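Local coordinates for protein ribonucleoside-diphosphate reductase, alpha chain (Actinobacillus ureae ATCC 25976, PDB 6DQX) that probably reduces ribonucleoside diphosphates to deoxyribonucleotides, as the catalytic subunit of a class Id ribonucleotide reductase, at residues 103-112 and 132-142. Sequence-based numbering, arbitrary orientation.
Sequences ISCFGSYIGD and GGTSAYFGDIR. With EDO (1,2-ethanediol), chain H.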
ATOM      1  N   ILE A 103      13.249  -4.832  18.180  1.00 15.29           N
ATOM      2  CA  ILE A 103      11.974  -4.409  18.789  1.00 15.91           C
ATOM      3  C   ILE A 103      10.878  -5.460  18.561  1.00 15.87           C
ATOM      4  O   ILE A 103      10.954  -6.223  17.614  1.00 16.32           O
ATOM      5  CB  ILE A 103      11.489  -3.014  18.328  1.00 15.74           C
ATOM      6  CG1 ILE A 103      11.475  -2.897  16.792  1.00 16.07           C
ATOM      7  CG2 ILE A 103      12.388  -1.910  18.914  1.00 15.71           C
ATOM      8  CD1 ILE A 103      10.578  -1.823  16.226  1.00 16.78           C
ATOM      9  N   SER A 104       9.889  -5.490  19.457  1.00 15.83           N
ATOM     10  CA  SER A 104       8.768  -6.484  19.432  1.00 16.56           C
ATOM     11  C   SER A 104       7.369  -5.880  19.196  1.00 17.02           C
ATOM     12  O   SER A 104       6.367  -6.599  19.209  1.00 19.67           O
ATOM     13  CB  SER A 104       8.767  -7.298  20.753  1.00 16.94           C
ATOM     14  OG  SER A 104       9.852  -8.229  20.752  1.00 16.25           O
ATOM     15  N   CYS A 105       7.295  -4.581  18.973  1.00 16.70           N
ATOM     16  CA  CYS A 105       6.042  -3.955  18.556  1.00 16.49           C
ATOM     17  C   CYS A 105       6.346  -2.680  17.765  1.00 16.55           C
ATOM     18  O   CYS A 105       7.451  -2.113  17.843  1.00 17.16           O
ATOM     19  CB  CYS A 105       5.120  -3.672  19.776  1.00 16.37           C
ATOM     20  SG  CYS A 105       5.729  -2.347  20.853  1.00 16.57           S
ATOM     21  N   PHE A 106       5.340  -2.225  17.032  1.00 15.51           N
ATOM     22  CA  PHE A 106       5.411  -1.005  16.237  1.00 15.76           C
ATOM     23  C   PHE A 106       3.967  -0.526  16.049  1.00 15.62           C
ATOM     24  O   PHE A 106       3.151  -1.208  15.399  1.00 15.94           O
ATOM     25  CB  PHE A 106       6.103  -1.287  14.900  1.00 16.17           C
ATOM     26  CG  PHE A 106       6.485  -0.054  14.134  1.00 17.44           C
ATOM     27  CD1 PHE A 106       5.521   0.742  13.536  1.00 18.69           C
ATOM     28  CD2 PHE A 106       7.821   0.318  14.011  1.00 18.42           C
ATOM     29  CE1 PHE A 106       5.864   1.888  12.834  1.00 19.49           C
ATOM     30  CE2 PHE A 106       8.174   1.464  13.303  1.00 18.96           C
ATOM     31  CZ  PHE A 106       7.194   2.262  12.728  1.00 19.24           C
ATOM     32  N   GLY A 107       3.639   0.599  16.663  1.00 14.00           N
ATOM     33  CA  GLY A 107       2.267   1.100  16.711  1.00 13.39           C
ATOM     34  C   GLY A 107       2.128   2.476  16.154  1.00 14.08           C
ATOM     35  O   GLY A 107       2.718   3.412  16.681  1.00 13.10           O
ATOM     36  N   SER A 108       1.354   2.605  15.073  1.00 15.02           N
ATOM     37  CA  SER A 108       1.206   3.878  14.365  1.00 15.51           C
ATOM     38  C   SER A 108      -0.161   4.512  14.589  1.00 15.36           C
ATOM     39  O   SER A 108      -1.190   3.819  14.755  1.00 15.99           O
ATOM     40  CB  SER A 108       1.428   3.714  12.860  1.00 17.01           C
ATOM     41  OG  SER A 108       2.590   2.954  12.606  1.00 21.20           O
ATOM     42  N   TYR A 109      -0.160   5.833  14.577  1.00 14.39           N
ATOM     43  CA  TYR A 109      -1.369   6.631  14.582  1.00 14.06           C
ATOM     44  C   TYR A 109      -1.625   7.047  13.131  1.00 14.70           C
ATOM     45  O   TYR A 109      -0.738   7.601  12.487  1.00 14.76           O
ATOM     46  CB  TYR A 109      -1.181   7.860  15.457  1.00 14.68           C
ATOM     47  CG  TYR A 109      -2.295   8.848  15.360  1.00 14.88           C
ATOM     48  CD1 TYR A 109      -3.435   8.721  16.137  1.00 15.17           C
ATOM     49  CD2 TYR A 109      -2.213   9.922  14.443  1.00 15.57           C
ATOM     50  CE1 TYR A 109      -4.471   9.641  16.020  1.00 16.66           C
ATOM     51  CE2 TYR A 109      -3.248  10.812  14.308  1.00 15.66           C
ATOM     52  CZ  TYR A 109      -4.361  10.676  15.098  1.00 17.12           C
ATOM     53  OH  TYR A 109      -5.378  11.601  14.968  1.00 19.78           O
ATOM     54  N   ILE A 110      -2.822   6.767  12.632  1.00 14.29           N
ATOM     55  CA  ILE A 110      -3.185   7.150  11.242  1.00 15.27           C
ATOM     56  C   ILE A 110      -3.956   8.469  11.227  1.00 16.36           C
ATOM     57  O   ILE A 110      -5.123   8.515  11.591  1.00 17.10           O
ATOM     58  CB  ILE A 110      -4.007   6.051  10.543  1.00 14.77           C
ATOM     59  CG1 ILE A 110      -3.263   4.713  10.624  1.00 14.71           C
ATOM     60  CG2 ILE A 110      -4.241   6.451   9.059  1.00 15.12           C
ATOM     61  CD1 ILE A 110      -3.968   3.514  10.030  1.00 15.01           C
ATOM     62  N   GLY A 111      -3.300   9.566  10.832  1.00 18.17           N
ATOM     63  CA  GLY A 111      -4.001  10.839  10.705  1.00 18.79           C
ATOM     64  C   GLY A 111      -5.002  10.817   9.560  1.00 19.73           C
ATOM     65  O   GLY A 111      -4.868  10.036   8.622  1.00 17.93           O
ATOM     66  N   ASP A 112      -5.996  11.693   9.638  1.00 21.25           N
ATOM     67  CA  ASP A 112      -7.119  11.710   8.698  1.00 21.48           C
ATOM     68  C   ASP A 112      -6.740  12.392   7.366  1.00 22.07           C
ATOM     69  O   ASP A 112      -7.315  13.428   6.994  1.00 20.66           O
ATOM     70  CB  ASP A 112      -8.296  12.439   9.360  1.00 22.84           C
ATOM     71  CG  ASP A 112      -9.596  12.318   8.586  1.00 24.82           C
ATOM     72  OD1 ASP A 112      -9.891  11.264   7.966  1.00 25.69           O
ATOM     73  OD2 ASP A 112     -10.358  13.299   8.639  1.00 28.29           O
ATOM     74  N   GLY A 132       8.584  -8.375  13.603  1.00 38.36           N
ATOM     75  CA  GLY A 132       8.336  -7.886  14.957  1.00 40.18           C
ATOM     76  C   GLY A 132       6.924  -7.363  15.165  1.00 40.84           C
ATOM     77  O   GLY A 132       6.653  -6.755  16.196  1.00 45.43           O
ATOM     78  N   GLY A 133       6.034  -7.578  14.193  1.00 35.28           N
ATOM     79  CA  GLY A 133       4.616  -7.249  14.348  1.00 31.11           C
ATOM     80  C   GLY A 133       4.348  -5.756  14.248  1.00 26.58           C
ATOM     81  O   GLY A 133       5.192  -4.919  14.617  1.00 24.57           O
ATOM     82  N   THR A 134       3.167  -5.416  13.741  1.00 21.95           N
ATOM     83  CA  THR A 134       2.766  -4.028  13.618  1.00 18.61           C
ATOM     84  C   THR A 134       1.317  -3.825  13.972  1.00 15.37           C
ATOM     85  O   THR A 134       0.492  -4.748  13.957  1.00 14.55           O
ATOM     86  CB  THR A 134       2.996  -3.472  12.185  1.00 19.48           C
ATOM     87  OG1 THR A 134       2.305  -4.304  11.265  1.00 21.92           O
ATOM     88  CG2 THR A 134       4.440  -3.472  11.844  1.00 19.83           C
ATOM     89  N   SER A 135       0.989  -2.589  14.266  1.00 13.39           N
ATOM     90  CA  SER A 135      -0.377  -2.251  14.598  1.00 13.30           C
ATOM     91  C   SER A 135      -0.624  -0.793  14.314  1.00 12.90           C
ATOM     92  O   SER A 135       0.321   0.028  14.272  1.00 13.02           O
ATOM     93  CB  SER A 135      -0.651  -2.552  16.097  1.00 13.17           C
ATOM     94  OG  SER A 135       0.218  -1.766  16.901  1.00 13.65           O
ATOM     95  N   ALA A 136      -1.894  -0.440  14.202  1.00 12.41           N
ATOM     96  CA  ALA A 136      -2.261   0.945  14.012  1.00 12.54           C
ATOM     97  C   ALA A 136      -3.644   1.326  14.483  1.00 12.05           C
ATOM     98  O   ALA A 136      -4.584   0.497  14.532  1.00 12.11           O
ATOM     99  CB  ALA A 136      -2.061   1.346  12.527  1.00 11.91           C
ATOM    100  N   TYR A 137      -3.784   2.595  14.816  1.00 12.52           N
ATOM    101  CA  TYR A 137      -5.066   3.157  15.242  1.00 13.07           C
ATOM    102  C   TYR A 137      -5.766   3.855  14.070  1.00 13.60           C
ATOM    103  O   TYR A 137      -5.215   4.797  13.510  1.00 14.25           O
ATOM    104  CB  TYR A 137      -4.868   4.156  16.367  1.00 13.65           C
ATOM    105  CG  TYR A 137      -6.131   4.834  16.846  1.00 13.37           C
ATOM    106  CD1 TYR A 137      -7.170   4.097  17.430  1.00 14.38           C
ATOM    107  CD2 TYR A 137      -6.303   6.196  16.718  1.00 13.49           C
ATOM    108  CE1 TYR A 137      -8.332   4.727  17.886  1.00 14.40           C
ATOM    109  CE2 TYR A 137      -7.471   6.838  17.150  1.00 13.71           C
ATOM    110  CZ  TYR A 137      -8.479   6.087  17.737  1.00 14.07           C
ATOM    111  OH  TYR A 137      -9.628   6.696  18.194  1.00 13.85           O
ATOM    112  N   PHE A 138      -6.998   3.423  13.803  1.00 13.92           N
ATOM    113  CA  PHE A 138      -7.846   3.898  12.671  1.00 14.74           C
ATOM    114  C   PHE A 138      -8.944   4.864  13.079  1.00 16.09           C
ATOM    115  O   PHE A 138      -9.646   5.424  12.211  1.00 16.98           O
ATOM    116  CB  PHE A 138      -8.479   2.688  11.967  1.00 14.86           C
ATOM    117  CG  PHE A 138      -7.522   1.900  11.144  1.00 14.68           C
ATOM    118  CD1 PHE A 138      -6.587   1.068  11.738  1.00 14.64           C
ATOM    119  CD2 PHE A 138      -7.542   1.979   9.748  1.00 14.22           C
ATOM    120  CE1 PHE A 138      -5.701   0.327  10.998  1.00 14.56           C
ATOM    121  CE2 PHE A 138      -6.659   1.233   9.014  1.00 14.84           C
ATOM    122  CZ  PHE A 138      -5.727   0.408   9.616  1.00 15.25           C
ATOM    123  N   GLY A 139      -9.118   5.087  14.381  1.00 15.51           N
ATOM    124  CA  GLY A 139     -10.297   5.772  14.883  1.00 15.92           C
ATOM    125  C   GLY A 139     -10.453   7.255  14.609  1.00 16.30           C
ATOM    126  O   GLY A 139     -11.539   7.809  14.812  1.00 17.38           O
ATOM    127  N   ASP A 140      -9.384   7.926  14.187  1.00 16.74           N
ATOM    128  CA  ASP A 140      -9.489   9.330  13.800  1.00 18.42           C
ATOM    129  C   ASP A 140      -9.690   9.522  12.293  1.00 18.07           C
ATOM    130  O   ASP A 140      -9.823  10.657  11.841  1.00 19.89           O
ATOM    131  CB  ASP A 140      -8.295  10.136  14.336  1.00 19.47           C
ATOM    132  CG  ASP A 140      -8.444  10.485  15.826  1.00 20.39           C
ATOM    133  OD1 ASP A 140      -9.552  10.401  16.377  1.00 19.75           O
ATOM    134  OD2 ASP A 140      -7.441  10.890  16.433  1.00 22.54           O
ATOM    135  N   ILE A 141      -9.742   8.432  11.538  1.00 18.81           N
ATOM    136  CA  ILE A 141     -10.169   8.489  10.123  1.00 19.63           C
ATOM    137  C   ILE A 141     -11.675   8.788  10.081  1.00 20.93           C
ATOM    138  O   ILE A 141     -12.494   8.115  10.728  1.00 19.60           O
ATOM    139  CB  ILE A 141      -9.854   7.175   9.381  1.00 20.10           C
ATOM    140  CG1 ILE A 141      -8.341   6.914   9.357  1.00 18.95           C
ATOM    141  CG2 ILE A 141     -10.411   7.217   7.962  1.00 21.50           C
ATOM    142  CD1 ILE A 141      -7.959   5.525   8.908  1.00 20.26           C
ATOM    143  N   ARG A 142     -12.075   9.774   9.283  1.00 21.77           N
ATOM    144  CA  ARG A 142     -13.488  10.115   9.215  1.00 22.85           C
ATOM    145  C   ARG A 142     -14.266   8.932   8.613  1.00 20.74           C
ATOM    146  O   ARG A 142     -13.725   8.220   7.780  1.00 20.95           O
ATOM    147  CB  ARG A 142     -13.703  11.377   8.395  1.00 26.98           C
ATOM    148  CG  ARG A 142     -13.534  12.671   9.187  1.00 32.56           C
ATOM    149  CD  ARG A 142     -13.624  13.902   8.290  1.00 38.02           C
ATOM    150  NE  ARG A 142     -12.499  13.962   7.349  1.00 42.22           N
ATOM    151  CZ  ARG A 142     -12.471  13.479   6.105  1.00 46.49           C
ATOM    152  NH1 ARG A 142     -11.360  13.616   5.385  1.00 48.44           N
ATOM    153  NH2 ARG A 142     -13.519  12.858   5.568  1.00 50.14           N
TER
HETATM  154  C1  EDO H 607      -9.210  10.841   3.156  1.00 44.48           C
HETATM  155  O1  EDO H 607      -9.579  12.195   3.424  1.00 46.99           O
HETATM  156  C2  EDO H 607      -8.949  10.155   4.488  1.00 44.24           C
HETATM  157  O2  EDO H 607     -10.144  10.165   5.282  1.00 43.57           O
HETATM  158  O   HOH W   1      -6.752   7.095  13.226  1.00 14.82           O
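F106 is where the two backbones first bond: F106 O takes S135 N at 2.8 Å, and T134 CA makes a CA-H...O contact with the same oxygen. Over G107, whose CA makes a like contact with S135 O, the ladder passes to S108, which bonds through both its backbone N and its backbone O, N to S135 O and O to Y137 N, each 2.9 Å long. S108 CB lies on the face of the sheet with A136, and its hydroxyl bonds to E123 of helix 114-130. Through that helix the chain crosses over to the parallel strand 134-137, a beta-alpha-beta unit of the ribonucleotide reductase barrel domain. Y109 runs side by side with Y137 on the other face; with CG anti to its backbone N (chi1 171°), it brings Y109 OH to within 2.6 Å of D140 OD2, on its anti lone pair, the carboxylate turned 74° from the ring. I110 N closes the ladder on Y137 O, which shares a water with I110 O and D140 N. I110 sets CD1 squarely over the F138 ring, 3.6 Å from its centroid, while CG2 meets I141 CD1. D112 receives R142, just past the type I turn 138-141, twice: OD1 takes the backbone N from above the carboxylate plane, and D112 OD2 forms a salt bridge with R142 NE at 2.6 Å, short but weak as a hydrogen bond (117° at H). An ethanediol, probably from the crystallisation liquor, donates O2 to D112 OD1 and weakly accepts R142 NH1 on O1.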